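Glutathione S-transferase (PDB 6J3E) binds glutathione and probably conjugates it, through its thiol sulfur, to electrophilic substrates, as a serine-type fungal glutathione S-transferase. Local coordinates at residues T24-Y29 and S84-I89; N32-P37 and R91-T96; E58-R63 and Y68-V73; A113-A118 and S205-T210. All coordinates share one frame; numbering follows the deposited sequence.

Contact 1 of 4, residues T24-Y29 and S84-I89; sequences TWKTRY and SDSAAI. With EDO (1,2-ethanediol), chain D.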
loop_
_atom_site.group_PDB
_atom_site.type_symbol
_atom_site.label_atom_id
_atom_site.label_comp_id
_atom_site.label_asym_id
_atom_site.label_seq_id
_atom_site.Cartn_x
_atom_site.Cartn_y
_atom_site.Cartn_z
ATOM N N THR A 24 11.385 -8.936 13.936
ATOM C CA THR A 24 11.026 -9.642 15.163
ATOM C C THR A 24 10.394 -8.712 16.194
ATOM O O THR A 24 9.586 -9.164 17.010
ATOM C CB THR A 24 12.244 -10.345 15.772
ATOM O OG1 THR A 24 13.192 -9.373 16.233
ATOM C CG2 THR A 24 12.908 -11.255 14.736
ATOM N N TRP A 25 10.725 -7.426 16.183
ATOM C CA TRP A 25 10.082 -6.548 17.147
ATOM C C TRP A 25 8.595 -6.407 16.857
ATOM O O TRP A 25 7.793 -6.241 17.789
ATOM C CB TRP A 25 10.739 -5.183 17.159
ATOM C CG TRP A 25 11.696 -5.002 18.274
ATOM C CD1 TRP A 25 13.056 -4.978 18.189
ATOM C CD2 TRP A 25 11.374 -4.802 19.655
ATOM N NE1 TRP A 25 13.606 -4.779 19.436
ATOM C CE2 TRP A 25 12.594 -4.661 20.352
ATOM C CE3 TRP A 25 10.173 -4.733 20.372
ATOM C CZ2 TRP A 25 12.651 -4.456 21.727
ATOM C CZ3 TRP A 25 10.227 -4.528 21.744
ATOM C CH2 TRP A 25 11.461 -4.398 22.407
ATOM N N LYS A 26 8.206 -6.477 15.582
ATOM C CA LYS A 26 6.786 -6.524 15.270
ATOM C C LYS A 26 6.126 -7.631 16.076
ATOM O O LYS A 26 5.113 -7.410 16.746
ATOM C CB LYS A 26 6.568 -6.726 13.769
ATOM C CG LYS A 26 6.919 -5.511 12.908
ATOM C CD LYS A 26 6.488 -5.699 11.447
ATOM C CE LYS A 26 7.629 -6.183 10.605
ATOM N NZ LYS A 26 7.233 -6.925 9.394
ATOM N N THR A 27 6.746 -8.812 16.097
ATOM C CA THR A 27 6.162 -9.943 16.817
ATOM C C THR A 27 6.376 -9.831 18.326
ATOM O O THR A 27 5.497 -10.220 19.107
ATOM C CB THR A 27 6.722 -11.253 16.258
ATOM O OG1 THR A 27 6.175 -11.453 14.952
ATOM C CG2 THR A 27 6.351 -12.457 17.130
ATOM N N ARG A 28 7.515 -9.286 18.759
ATOM C CA ARG A 28 7.701 -9.031 20.182
ATOM C C ARG A 28 6.663 -8.030 20.686
ATOM O O ARG A 28 5.975 -8.280 21.684
ATOM C CB ARG A 28 9.124 -8.532 20.459
ATOM C CG ARG A 28 9.429 -8.341 21.946
ATOM C CD ARG A 28 10.880 -7.943 22.222
ATOM N NE ARG A 28 11.840 -8.972 21.836
ATOM C CZ ARG A 28 12.143 -10.044 22.570
ATOM N NH1 ARG A 28 11.555 -10.260 23.740
ATOM N NH2 ARG A 28 13.043 -10.912 22.126
ATOM N N TYR A 29 6.532 -6.891 20.000
ATOM C CA TYR A 29 5.487 -5.938 20.352
ATOM C C TYR A 29 4.132 -6.633 20.450
ATOM O O TYR A 29 3.395 -6.445 21.427
ATOM C CB TYR A 29 5.434 -4.802 19.323
ATOM C CG TYR A 29 6.298 -3.585 19.625
ATOM C CD1 TYR A 29 6.298 -2.995 20.888
ATOM C CD2 TYR A 29 7.082 -3.007 18.638
ATOM C CE1 TYR A 29 7.068 -1.867 21.158
ATOM C CE2 TYR A 29 7.853 -1.889 18.898
ATOM C CZ TYR A 29 7.848 -1.317 20.157
ATOM O OH TYR A 29 8.632 -0.197 20.407
ATOM N N SER A 84 5.456 -18.537 10.981
ATOM C CA SER A 84 6.502 -17.612 10.576
ATOM C C SER A 84 5.881 -16.436 9.836
ATOM O O SER A 84 4.745 -16.514 9.356
ATOM C CB SER A 84 7.539 -18.299 9.689
ATOM O OG SER A 84 6.965 -18.697 8.456
ATOM N N ASP A 85 6.657 -15.352 9.739
ATOM C CA ASP A 85 6.245 -14.059 9.180
ATOM C C ASP A 85 5.365 -13.343 10.193
ATOM O O ASP A 85 4.312 -13.861 10.589
ATOM C CB ASP A 85 5.528 -14.197 7.822
ATOM C CG ASP A 85 5.218 -12.845 7.177
ATOM O OD1 ASP A 85 4.348 -12.121 7.698
ATOM O OD2 ASP A 85 5.852 -12.496 6.149
ATOM N N SER A 86 5.789 -12.142 10.602
ATOM C CA SER A 86 5.134 -11.445 11.708
ATOM C C SER A 86 3.666 -11.157 11.430
ATOM O O SER A 86 2.859 -11.151 12.367
ATOM C CB SER A 86 5.871 -10.144 12.031
ATOM O OG SER A 86 6.281 -9.467 10.858
ATOM N N ALA A 87 3.294 -10.909 10.167
ATOM C CA ALA A 87 1.882 -10.684 9.870
ATOM C C ALA A 87 1.072 -11.950 10.101
ATOM O O ALA A 87 -0.063 -11.884 10.576
ATOM C CB ALA A 87 1.697 -10.180 8.437
ATOM N N ALA A 88 1.641 -13.116 9.786
ATOM C CA ALA A 88 0.948 -14.378 10.040
ATOM C C ALA A 88 0.971 -14.755 11.513
ATOM O O ALA A 88 0.037 -15.400 11.988
ATOM C CB ALA A 88 1.566 -15.504 9.210
ATOM N N ILE A 89 2.037 -14.394 12.232
ATOM C CA ILE A 89 2.060 -14.548 13.684
ATOM C C ILE A 89 0.897 -13.778 14.294
ATOM O O ILE A 89 0.168 -14.280 15.160
ATOM C CB ILE A 89 3.402 -14.053 14.261
ATOM C CG1 ILE A 89 4.616 -14.623 13.504
ATOM C CG2 ILE A 89 3.502 -14.383 15.737
ATOM C CD1 ILE A 89 5.024 -15.935 13.921
HETATM C C1 EDO D . 9.183 -11.974 8.506
HETATM O O1 EDO D . 10.342 -11.574 7.756
HETATM C C2 EDO D . 8.146 -10.863 8.451
HETATM O O2 EDO D . 8.397 -9.942 9.512
#
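The glutathione site of the thioredoxin-like domain brings Lys26 and Ser86, both known to bind the tripeptide, against each other where helix 86-96 begins. An ethanediol, probably from the crystallisation liquor, occupies the spot. Its O2 lies 2.6 Å from Ser86 OG, a hydrogen bond in which either hydroxyl may donate, and accepts a second one from Lys26 NZ at 3.2 Å. The lysine chain bends at its third torsion (-97°), which draws CE in to 3.6 Å from Ser86 OG and carries the ammonium to the diol. One residue on, Thr27 presses OG1 to 3.2 Å from Ser86 CB, while its methyl CG2 meets Ile89 CG2 at 3.7 Å, the two side chains crossing at about a right angle. Asp85 is the N-cap: its OD1 accepts from Ala87 N at 2.9 Å, on the anti side of the carboxylate. A leucine in place of Asp85 is likely to leave Ala87 N without its capping acceptor and the helix start without its negative charge. Around this pair, helix 206-222 covers Lys26 with Tyr206 and Trp214, Tyr206 OH bonds to Ser86 OG, and Phe7 of strand 5-9 packs against Thr27.

Contact 2 of 4, residues N32-P37 and R91-T96; sequences NFKGIP and RYLDKT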
loop_
_atom_site.group_PDB
_atom_site.type_symbol
_atom_site.label_atom_id
_atom_site.label_comp_id
_atom_site.label_asym_id
_atom_site.label_seq_id
_atom_site.Cartn_x
_atom_site.Cartn_y
_atom_site.Cartn_z
ATOM N N ASN A 32 3.818 -8.786 23.547
ATOM C CA ASN A 32 3.749 -7.932 24.735
ATOM C C ASN A 32 2.387 -7.251 24.850
ATOM O O ASN A 32 1.819 -7.167 25.944
ATOM C CB ASN A 32 4.873 -6.891 24.700
ATOM C CG ASN A 32 6.257 -7.505 24.907
ATOM O OD1 ASN A 32 6.386 -8.700 25.203
ATOM N ND2 ASN A 32 7.297 -6.687 24.773
ATOM N N PHE A 33 1.845 -6.757 23.736
ATOM C CA PHE A 33 0.572 -6.047 23.783
ATOM C C PHE A 33 -0.590 -7.000 23.994
ATOM O O PHE A 33 -1.572 -6.650 24.657
ATOM C CB PHE A 33 0.370 -5.247 22.498
ATOM C CG PHE A 33 -1.015 -4.669 22.345
ATOM C CD1 PHE A 33 -1.344 -3.451 22.935
ATOM C CD2 PHE A 33 -1.975 -5.335 21.603
ATOM C CE1 PHE A 33 -2.607 -2.907 22.792
ATOM C CE2 PHE A 33 -3.239 -4.813 21.455
ATOM C CZ PHE A 33 -3.560 -3.587 22.051
ATOM N N LYS A 34 -0.518 -8.199 23.410
ATOM C CA LYS A 34 -1.553 -9.197 23.669
ATOM C C LYS A 34 -1.425 -9.805 25.057
ATOM O O LYS A 34 -2.408 -10.358 25.569
ATOM C CB LYS A 34 -1.515 -10.305 22.617
ATOM C CG LYS A 34 -2.177 -9.933 21.300
ATOM C CD LYS A 34 -2.141 -11.110 20.342
ATOM C CE LYS A 34 -3.062 -10.875 19.155
ATOM N NZ LYS A 34 -4.515 -10.894 19.535
ATOM N N GLY A 35 -0.252 -9.703 25.671
ATOM C CA GLY A 35 -0.051 -10.209 27.008
ATOM C C GLY A 35 0.215 -11.690 27.092
ATOM O O GLY A 35 -0.034 -12.286 28.145
ATOM N N ILE A 36 0.718 -12.308 26.023
ATOM C CA ILE A 36 0.973 -13.748 25.988
ATOM C C ILE A 36 2.389 -14.016 26.488
ATOM O O ILE A 36 3.345 -13.366 26.042
ATOM C CB ILE A 36 0.753 -14.316 24.577
ATOM C CG1 ILE A 36 -0.628 -13.900 24.066
ATOM C CG2 ILE A 36 0.867 -15.835 24.586
ATOM C CD1 ILE A 36 -0.886 -14.219 22.611
ATOM N N PRO A 37 2.568 -14.932 27.435
ATOM C CA PRO A 37 3.921 -15.260 27.890
ATOM C C PRO A 37 4.668 -16.026 26.824
ATOM O O PRO A 37 4.090 -16.829 26.082
ATOM C CB PRO A 37 3.678 -16.141 29.117
ATOM C CG PRO A 37 2.356 -16.773 28.836
ATOM C CD PRO A 37 1.543 -15.710 28.150
ATOM N N ARG A 91 -1.955 -12.813 13.030
ATOM C CA ARG A 91 -3.266 -13.403 12.773
ATOM C C ARG A 91 -3.453 -14.665 13.584
ATOM O O ARG A 91 -4.540 -14.903 14.124
ATOM C CB ARG A 91 -3.454 -13.706 11.288
ATOM C CG ARG A 91 -3.440 -12.452 10.425
ATOM C CD ARG A 91 -3.633 -12.764 8.956
ATOM N NE ARG A 91 -3.965 -11.575 8.197
ATOM C CZ ARG A 91 -3.073 -10.694 7.794
ATOM N NH1 ARG A 91 -3.478 -9.636 7.091
ATOM N NH2 ARG A 91 -1.762 -10.844 8.085
ATOM N N TYR A 92 -2.406 -15.492 13.661
ATOM C CA TYR A 92 -2.489 -16.691 14.475
ATOM C C TYR A 92 -2.758 -16.336 15.926
ATOM O O TYR A 92 -3.582 -16.972 16.587
ATOM C CB TYR A 92 -1.205 -17.493 14.356
ATOM C CG TYR A 92 -1.128 -18.558 15.408
ATOM C CD1 TYR A 92 -1.691 -19.816 15.187
ATOM C CD2 TYR A 92 -0.509 -18.305 16.636
ATOM C CE1 TYR A 92 -1.629 -20.797 16.150
ATOM C CE2 TYR A 92 -0.446 -19.278 17.608
ATOM C CZ TYR A 92 -1.005 -20.523 17.355
ATOM O OH TYR A 92 -0.945 -21.477 18.327
ATOM N N LEU A 93 -2.053 -15.338 16.450
ATOM C CA LEU A 93 -2.281 -14.946 17.836
ATOM C C LEU A 93 -3.706 -14.429 18.050
ATOM O O LEU A 93 -4.328 -14.728 19.081
ATOM C CB LEU A 93 -1.246 -13.905 18.250
ATOM C CG LEU A 93 0.171 -14.467 18.229
ATOM C CD1 LEU A 93 1.173 -13.415 18.663
ATOM C CD2 LEU A 93 0.236 -15.715 19.098
ATOM N N ASP A 94 -4.238 -13.646 17.091
ATOM C CA ASP A 94 -5.642 -13.220 17.145
ATOM C C ASP A 94 -6.564 -14.427 17.264
ATOM O O ASP A 94 -7.477 -14.455 18.092
ATOM C CB ASP A 94 -6.028 -12.425 15.885
ATOM C CG ASP A 94 -5.823 -10.912 16.014
ATOM O OD1 ASP A 94 -5.307 -10.434 17.051
ATOM O OD2 ASP A 94 -6.170 -10.195 15.032
ATOM N N LYS A 95 -6.333 -15.435 16.425
ATOM C CA LYS A 95 -7.282 -16.522 16.248
ATOM C C LYS A 95 -7.127 -17.597 17.318
ATOM O O LYS A 95 -8.095 -18.286 17.652
ATOM C CB LYS A 95 -7.121 -17.103 14.837
ATOM C CG LYS A 95 -7.361 -18.593 14.717
ATOM C CD LYS A 95 -6.487 -19.205 13.637
ATOM C CE LYS A 95 -6.438 -20.731 13.758
ATOM N NZ LYS A 95 -5.328 -21.313 12.943
ATOM N N THR A 96 -5.948 -17.731 17.897
ATOM C CA THR A 96 -5.754 -18.772 18.893
ATOM C C THR A 96 -6.016 -18.274 20.311
ATOM O O THR A 96 -6.421 -19.066 21.169
ATOM C CB THR A 96 -4.337 -19.348 18.738
ATOM O OG1 THR A 96 -4.203 -19.890 17.420
ATOM C CG2 THR A 96 -4.041 -20.448 19.754
#
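The aliphatic part of Lys34 lies across Leu93, with CD and CE each 3.6 Å from Leu93 CB. The overlap joins the C-terminal ends of helices 22-34 and 86-96, two neighbouring helices of the thioredoxin-like domain. The first of them closes in a Schellman motif: Gly35, with its positive phi of 82°, is the C-prime residue, Ile36 N reaches back to Leu31 O, and Gly35 N makes a weak bond to Asn32 O. The chain thus turns off the helix axis, and Ile36 is set facing the second helix, where its CD1 touches Leu93 CD2 at 4.0 Å. Lys34 and Ile36 thus meet Leu93 from the same side, the lysine at CB and the isoleucine at CD2; Leu93 also packs on Ile74 of strand 73-76 and on Thr30 and Leu31. Beyond the apolar overlap comes a charged pair. Lys34 NZ also donates to Pro101 O, and the Asp94 carboxylate accepts from Val103 N and Ile104 N, so that this lysine-aspartate pair holds the segment that leads from the N-terminal to the C-terminal domain. Lys34 runs extended until its last torsion, where a bend of -69° swings the ammonium onto the carboxylate; the two side chains cross at about a right angle, and NZ meets the anti lone pair of Asp94 OD1 in a salt bridge of 2.6 Å.

Contact 3 of 4, residues E58-R63 and Y68-V73; sequences EPTSIR and YYTLPV. With EDO (1,2-ethanediol), chain C; EDO (1,2-ethanediol), chain D.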
loop_
_atom_site.group_PDB
_atom_site.type_symbol
_atom_site.label_atom_id
_atom_site.label_comp_id
_atom_site.label_asym_id
_atom_site.label_seq_id
_atom_site.Cartn_x
_atom_site.Cartn_y
_atom_site.Cartn_z
ATOM N N GLU A 58 7.495 -22.591 8.292
ATOM C CA GLU A 58 7.345 -22.249 6.882
ATOM C C GLU A 58 8.391 -21.212 6.482
ATOM O O GLU A 58 8.661 -20.285 7.245
ATOM C CB GLU A 58 5.951 -21.687 6.593
ATOM C CG GLU A 58 4.813 -22.634 6.909
ATOM C CD GLU A 58 4.621 -23.690 5.831
ATOM O OE1 GLU A 58 5.113 -23.457 4.696
ATOM O OE2 GLU A 58 3.980 -24.740 6.114
ATOM N N PRO A 59 8.994 -21.348 5.306
ATOM C CA PRO A 59 9.759 -20.236 4.730
ATOM C C PRO A 59 8.832 -19.077 4.391
ATOM O O PRO A 59 7.653 -19.271 4.112
ATOM C CB PRO A 59 10.360 -20.845 3.463
ATOM C CG PRO A 59 9.359 -21.913 3.074
ATOM C CD PRO A 59 8.856 -22.480 4.375
ATOM N N THR A 60 9.378 -17.859 4.374
ATOM C CA THR A 60 8.556 -16.692 4.062
ATOM C C THR A 60 8.587 -16.296 2.591
ATOM O O THR A 60 7.840 -15.398 2.196
ATOM C CB THR A 60 8.982 -15.502 4.908
ATOM O OG1 THR A 60 10.387 -15.265 4.734
ATOM C CG2 THR A 60 8.682 -15.791 6.356
ATOM N N SER A 61 9.429 -16.933 1.782
ATOM C CA SER A 61 9.373 -16.790 0.334
ATOM C C SER A 61 10.096 -17.966 -0.309
ATOM O O SER A 61 10.865 -18.682 0.340
ATOM C CB SER A 61 9.986 -15.465 -0.130
ATOM O OG SER A 61 11.279 -15.321 0.410
ATOM N N ILE A 62 9.825 -18.165 -1.592
ATOM C CA ILE A 62 10.462 -19.214 -2.376
ATOM C C ILE A 62 10.980 -18.586 -3.663
ATOM O O ILE A 62 10.204 -18.012 -4.433
ATOM C CB ILE A 62 9.501 -20.375 -2.683
ATOM C CG1 ILE A 62 9.140 -21.120 -1.397
ATOM C CG2 ILE A 62 10.137 -21.341 -3.657
ATOM C CD1 ILE A 62 7.920 -21.945 -1.500
ATOM N N ARG A 63 12.286 -18.679 -3.886
ATOM C CA ARG A 63 12.911 -18.186 -5.102
ATOM C C ARG A 63 13.578 -19.378 -5.782
ATOM O O ARG A 63 13.603 -20.471 -5.198
ATOM C CB ARG A 63 13.906 -17.077 -4.771
ATOM C CG ARG A 63 15.072 -17.512 -3.902
ATOM C CD ARG A 63 14.769 -17.370 -2.427
ATOM N NE ARG A 63 14.581 -15.982 -2.010
ATOM C CZ ARG A 63 15.575 -15.152 -1.701
ATOM N NH1 ARG A 63 16.835 -15.578 -1.784
ATOM N NH2 ARG A 63 15.308 -13.901 -1.314
ATOM N N TYR A 68 13.370 -19.735 1.439
ATOM C CA TYR A 68 14.108 -18.716 2.187
ATOM C C TYR A 68 13.481 -18.586 3.571
ATOM O O TYR A 68 12.298 -18.252 3.693
ATOM C CB TYR A 68 14.078 -17.380 1.443
ATOM C CG TYR A 68 14.980 -16.277 1.971
ATOM C CD1 TYR A 68 16.331 -16.225 1.615
ATOM C CD2 TYR A 68 14.467 -15.244 2.769
ATOM C CE1 TYR A 68 17.157 -15.207 2.075
ATOM C CE2 TYR A 68 15.289 -14.215 3.227
ATOM C CZ TYR A 68 16.633 -14.206 2.875
ATOM O OH TYR A 68 17.453 -13.203 3.322
ATOM N N TYR A 69 14.270 -18.842 4.605
ATOM C CA TYR A 69 13.780 -18.816 5.972
ATOM C C TYR A 69 14.216 -17.539 6.680
ATOM O O TYR A 69 15.370 -17.114 6.568
ATOM C CB TYR A 69 14.281 -20.038 6.730
ATOM C CG TYR A 69 13.727 -21.358 6.224
ATOM C CD1 TYR A 69 12.499 -21.833 6.661
ATOM C CD2 TYR A 69 14.443 -22.137 5.323
ATOM C CE1 TYR A 69 12.000 -23.043 6.223
ATOM C CE2 TYR A 69 13.942 -23.342 4.867
ATOM C CZ TYR A 69 12.733 -23.795 5.329
ATOM O OH TYR A 69 12.238 -25.002 4.886
ATOM N N THR A 70 13.281 -16.939 7.415
ATOM C CA THR A 70 13.501 -15.714 8.169
ATOM C C THR A 70 12.879 -15.833 9.551
ATOM O O THR A 70 11.985 -16.651 9.798
ATOM C CB THR A 70 12.879 -14.487 7.479
ATOM O OG1 THR A 70 11.479 -14.738 7.234
ATOM C CG2 THR A 70 13.592 -14.180 6.183
ATOM N N LEU A 71 13.341 -14.968 10.444
ATOM C CA LEU A 71 12.675 -14.756 11.721
ATOM C C LEU A 71 11.913 -13.440 11.619
ATOM O O LEU A 71 12.216 -12.625 10.745
ATOM C CB LEU A 71 13.696 -14.740 12.855
ATOM C CG LEU A 71 14.485 -16.050 12.895
ATOM C CD1 LEU A 71 15.375 -16.100 14.133
ATOM C CD2 LEU A 71 13.492 -17.222 12.842
ATOM N N PRO A 72 10.916 -13.218 12.492
ATOM C CA PRO A 72 10.465 -14.016 13.639
ATOM C C PRO A 72 9.795 -15.341 13.284
ATOM O O PRO A 72 9.175 -15.462 12.226
ATOM C CB PRO A 72 9.447 -13.091 14.312
ATOM C CG PRO A 72 8.896 -12.282 13.182
ATOM C CD PRO A 72 10.083 -12.014 12.309
ATOM N N VAL A 73 9.924 -16.319 14.173
ATOM C CA VAL A 73 9.097 -17.519 14.159
ATOM C C VAL A 73 8.666 -17.810 15.591
ATOM O O VAL A 73 9.422 -17.568 16.537
ATOM C CB VAL A 73 9.852 -18.716 13.550
ATOM C CG1 VAL A 73 9.045 -19.979 13.689
ATOM C CG2 VAL A 73 10.136 -18.465 12.086
HETATM C C1 EDO C . 18.380 -17.733 4.661
HETATM O O1 EDO C . 17.989 -17.916 6.032
HETATM C C2 EDO C . 18.276 -19.065 3.921
HETATM O O2 EDO C . 17.063 -19.738 4.304
HETATM C C1 EDO D . 9.183 -11.974 8.506
HETATM O O1 EDO D . 10.342 -11.574 7.756
HETATM C C2 EDO D . 8.146 -10.863 8.451
HETATM O O2 EDO D . 8.397 -9.942 9.512
#
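A cationic stack on a glutathione-binding tyrosine is the striking feature: the Arg63 guanidinium lies almost flat on the Tyr68 ring, the planes 22° apart and the centres 4.1 Å. It is an off-centre cation-pi contact, with Tyr68 CD1 over the middle of the guanidinium and 3.5 Å from NH1. Bends at both chi2 and chi3 fold the arginine back over the ring, whose opposite face receives C1 of an ethanediol. The backbones are joined by two bonds, Tyr68 N to Ser61 O, nearly straight at 164°, and Thr60 N to Tyr68 O, 3.0 Å long and more bent at the hydrogen. Beside them Pro59 places CB over the face of the Tyr69 ring, 4.1 Å from its centroid, a CH-pi contact; the ring's OH bonds to Lys53. Next to Pro59 in sequence, Thr60 shares a hydrogen bond with Thr70, OG1 to OG1 at 2.8 Å, and either hydroxyl may donate. The same ethanediol that covers Tyr68 takes a bond from Tyr69 N and gives one to Tyr69 O. Leu71, also a glutathione-binding residue, precedes the cis-Pro72 that marks the thioredoxin fold. From there Pro72 packs on helix 22-34 and Tyr69 on helix 48-55, while Val73 enters the central sheet by pairing with Tyr8 of strand 5-9.

Contact 4 of 4, residues A113-A118 and S205-T210; sequences AAFNFA and SYADIT. With EDO (1,2-ethanediol), chain K.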
loop_
_atom_site.group_PDB
_atom_site.type_symbol
_atom_site.label_atom_id
_atom_site.label_comp_id
_atom_site.label_asym_id
_atom_site.label_seq_id
_atom_site.Cartn_x
_atom_site.Cartn_y
_atom_site.Cartn_z
ATOM N N ALA A 113 -3.308 -6.246 4.902
ATOM C CA ALA A 113 -2.387 -6.857 3.951
ATOM C C ALA A 113 -1.970 -5.856 2.892
ATOM O O ALA A 113 -0.811 -5.852 2.454
ATOM C CB ALA A 113 -3.025 -8.079 3.296
ATOM N N ALA A 114 -2.903 -4.993 2.472
ATOM C CA ALA A 114 -2.545 -3.933 1.544
ATOM C C ALA A 114 -1.633 -2.917 2.220
ATOM O O ALA A 114 -0.683 -2.418 1.609
ATOM C CB ALA A 114 -3.801 -3.260 1.003
ATOM N N PHE A 115 -1.891 -2.606 3.489
ATOM C CA PHE A 115 -1.018 -1.671 4.177
ATOM C C PHE A 115 0.402 -2.207 4.226
ATOM O O PHE A 115 1.364 -1.464 4.000
ATOM C CB PHE A 115 -1.546 -1.391 5.585
ATOM C CG PHE A 115 -0.521 -0.787 6.504
ATOM C CD1 PHE A 115 -0.321 0.588 6.538
ATOM C CD2 PHE A 115 0.263 -1.593 7.335
ATOM C CE1 PHE A 115 0.627 1.150 7.389
ATOM C CE2 PHE A 115 1.216 -1.028 8.192
ATOM C CZ PHE A 115 1.400 0.339 8.209
ATOM N N ASN A 116 0.556 -3.505 4.494
ATOM C CA ASN A 116 1.893 -4.085 4.574
ATOM C C ASN A 116 2.687 -3.796 3.304
ATOM O O ASN A 116 3.827 -3.318 3.361
ATOM C CB ASN A 116 1.810 -5.596 4.822
ATOM C CG ASN A 116 3.187 -6.215 5.002
ATOM O OD1 ASN A 116 3.838 -5.982 6.017
ATOM N ND2 ASN A 116 3.650 -6.973 4.003
ATOM N N PHE A 117 2.083 -4.065 2.140
ATOM C CA PHE A 117 2.709 -3.711 0.872
ATOM C C PHE A 117 3.061 -2.228 0.811
ATOM O O PHE A 117 4.219 -1.875 0.554
ATOM C CB PHE A 117 1.797 -4.083 -0.284
ATOM C CG PHE A 117 2.382 -3.778 -1.621
ATOM C CD1 PHE A 117 3.511 -4.436 -2.061
ATOM C CD2 PHE A 117 1.810 -2.833 -2.443
ATOM C CE1 PHE A 117 4.057 -4.149 -3.296
ATOM C CE2 PHE A 117 2.346 -2.554 -3.690
ATOM C CZ PHE A 117 3.466 -3.215 -4.115
ATOM N N ALA A 118 2.075 -1.347 1.045
ATOM C CA ALA A 118 2.314 0.094 0.965
ATOM C C ALA A 118 3.474 0.496 1.855
ATOM O O ALA A 118 4.350 1.279 1.455
ATOM C CB ALA A 118 1.061 0.874 1.365
ATOM N N SER A 205 -3.845 -1.447 16.423
ATOM C CA SER A 205 -3.976 -2.461 15.392
ATOM C C SER A 205 -2.585 -2.941 15.013
ATOM O O SER A 205 -1.577 -2.337 15.395
ATOM C CB SER A 205 -4.701 -1.897 14.169
ATOM O OG SER A 205 -4.033 -0.725 13.742
ATOM N N TYR A 206 -2.525 -4.029 14.237
ATOM C CA TYR A 206 -1.213 -4.509 13.797
ATOM C C TYR A 206 -0.509 -3.485 12.920
ATOM O O TYR A 206 0.722 -3.508 12.835
ATOM C CB TYR A 206 -1.316 -5.862 13.060
ATOM C CG TYR A 206 0.017 -6.410 12.535
ATOM C CD1 TYR A 206 0.966 -6.967 13.396
ATOM C CD2 TYR A 206 0.322 -6.373 11.181
ATOM C CE1 TYR A 206 2.193 -7.467 12.908
ATOM C CE2 TYR A 206 1.556 -6.857 10.687
ATOM C CZ TYR A 206 2.473 -7.407 11.552
ATOM O OH TYR A 206 3.676 -7.864 11.056
ATOM N N ALA A 207 -1.255 -2.562 12.298
ATOM C CA ALA A 207 -0.612 -1.568 11.438
ATOM C C ALA A 207 0.230 -0.600 12.258
ATOM O O ALA A 207 1.310 -0.183 11.824
ATOM C CB ALA A 207 -1.655 -0.819 10.605
ATOM N N ASP A 208 -0.260 -0.237 13.444
ATOM C CA ASP A 208 0.509 0.553 14.392
ATOM C C ASP A 208 1.737 -0.207 14.850
ATOM O O ASP A 208 2.822 0.371 14.977
ATOM C CB ASP A 208 -0.356 0.905 15.608
ATOM C CG ASP A 208 -1.742 1.383 15.224
ATOM O OD1 ASP A 208 -1.862 2.282 14.352
ATOM O OD2 ASP A 208 -2.718 0.844 15.793
ATOM N N ILE A 209 1.568 -1.497 15.140
ATOM C CA ILE A 209 2.678 -2.311 15.609
ATOM C C ILE A 209 3.740 -2.388 14.534
ATOM O O ILE A 209 4.942 -2.333 14.820
ATOM C CB ILE A 209 2.166 -3.704 16.026
ATOM C CG1 ILE A 209 1.193 -3.568 17.188
ATOM C CG2 ILE A 209 3.321 -4.635 16.394
ATOM C CD1 ILE A 209 0.498 -4.851 17.568
ATOM N N THR A 210 3.308 -2.458 13.269
ATOM C CA THR A 210 4.254 -2.509 12.156
ATOM C C THR A 210 5.179 -1.301 12.166
ATOM O O THR A 210 6.393 -1.428 11.960
ATOM C CB THR A 210 3.498 -2.578 10.832
ATOM O OG1 THR A 210 2.742 -3.793 10.768
ATOM C CG2 THR A 210 4.458 -2.517 9.665
HETATM C C1 EDO K . 2.856 -8.009 -1.248
HETATM O O1 EDO K . 1.586 -8.158 -1.907
HETATM C C2 EDO K . 2.691 -7.765 0.256
HETATM O O2 EDO K . 3.871 -7.174 0.828
HETATM O O HOH W 1 2.419 -4.816 8.344
#
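Thr210 OG1, from a side chain that packs on Phe115, is gripped by two partners: it donates to Tyr206 O at 2.9 Å and accepts from a water at 2.7 Å. That water also donates to Asn116 OD1 and so bridges helices 109-136 and 206-222. Tyr206 O itself takes Thr210 N as well, the two donors arriving from opposite faces of its carbonyl plane. Alongside this bridge, CG of Phe115 stands anti to the backbone N (162°), which sends the ring to the other helix. Ala207 CB sits over one face, 3.9 Å from the ring centroid, and Thr210 CB meets the edge at CE2, 3.8 Å away. With an alanine at Phe115, Ala207 CB and Thr210 CB would probably lose the ring they pack on, leaving a gap between the helices. Ser205 N donates to Asp208 OD2 at 2.6 Å, which makes the aspartate half of the Ser-x-x-Asp N-capping box, a sequence characteristic of the glutathione S-transferase C-terminal domain.

How the contacts relate
From the N terminus, helix 22-34 supplies the first segments of contacts 1 and 2, and helix 86-96 supplies their second ones in the same order, so the two loops cross, each spanning more than fifty residues. Nested inside both, contact 3 closes a short turn between segments 58-63 and 68-73. It touches contact 1 through Glu58 and Ser84 and through Pro72 and Thr27, and the two share an ethanediol in the glutathione site. Contact 4 follows in series, within the helical C-terminal domain, and closes a loop rich in helix. Its Tyr206 reaches Ser86 and Lys26 of contact 1, joining the helical domain to the thioredoxin-like one, whereas it meets contact 2 only where Arg91 packs on Ala113.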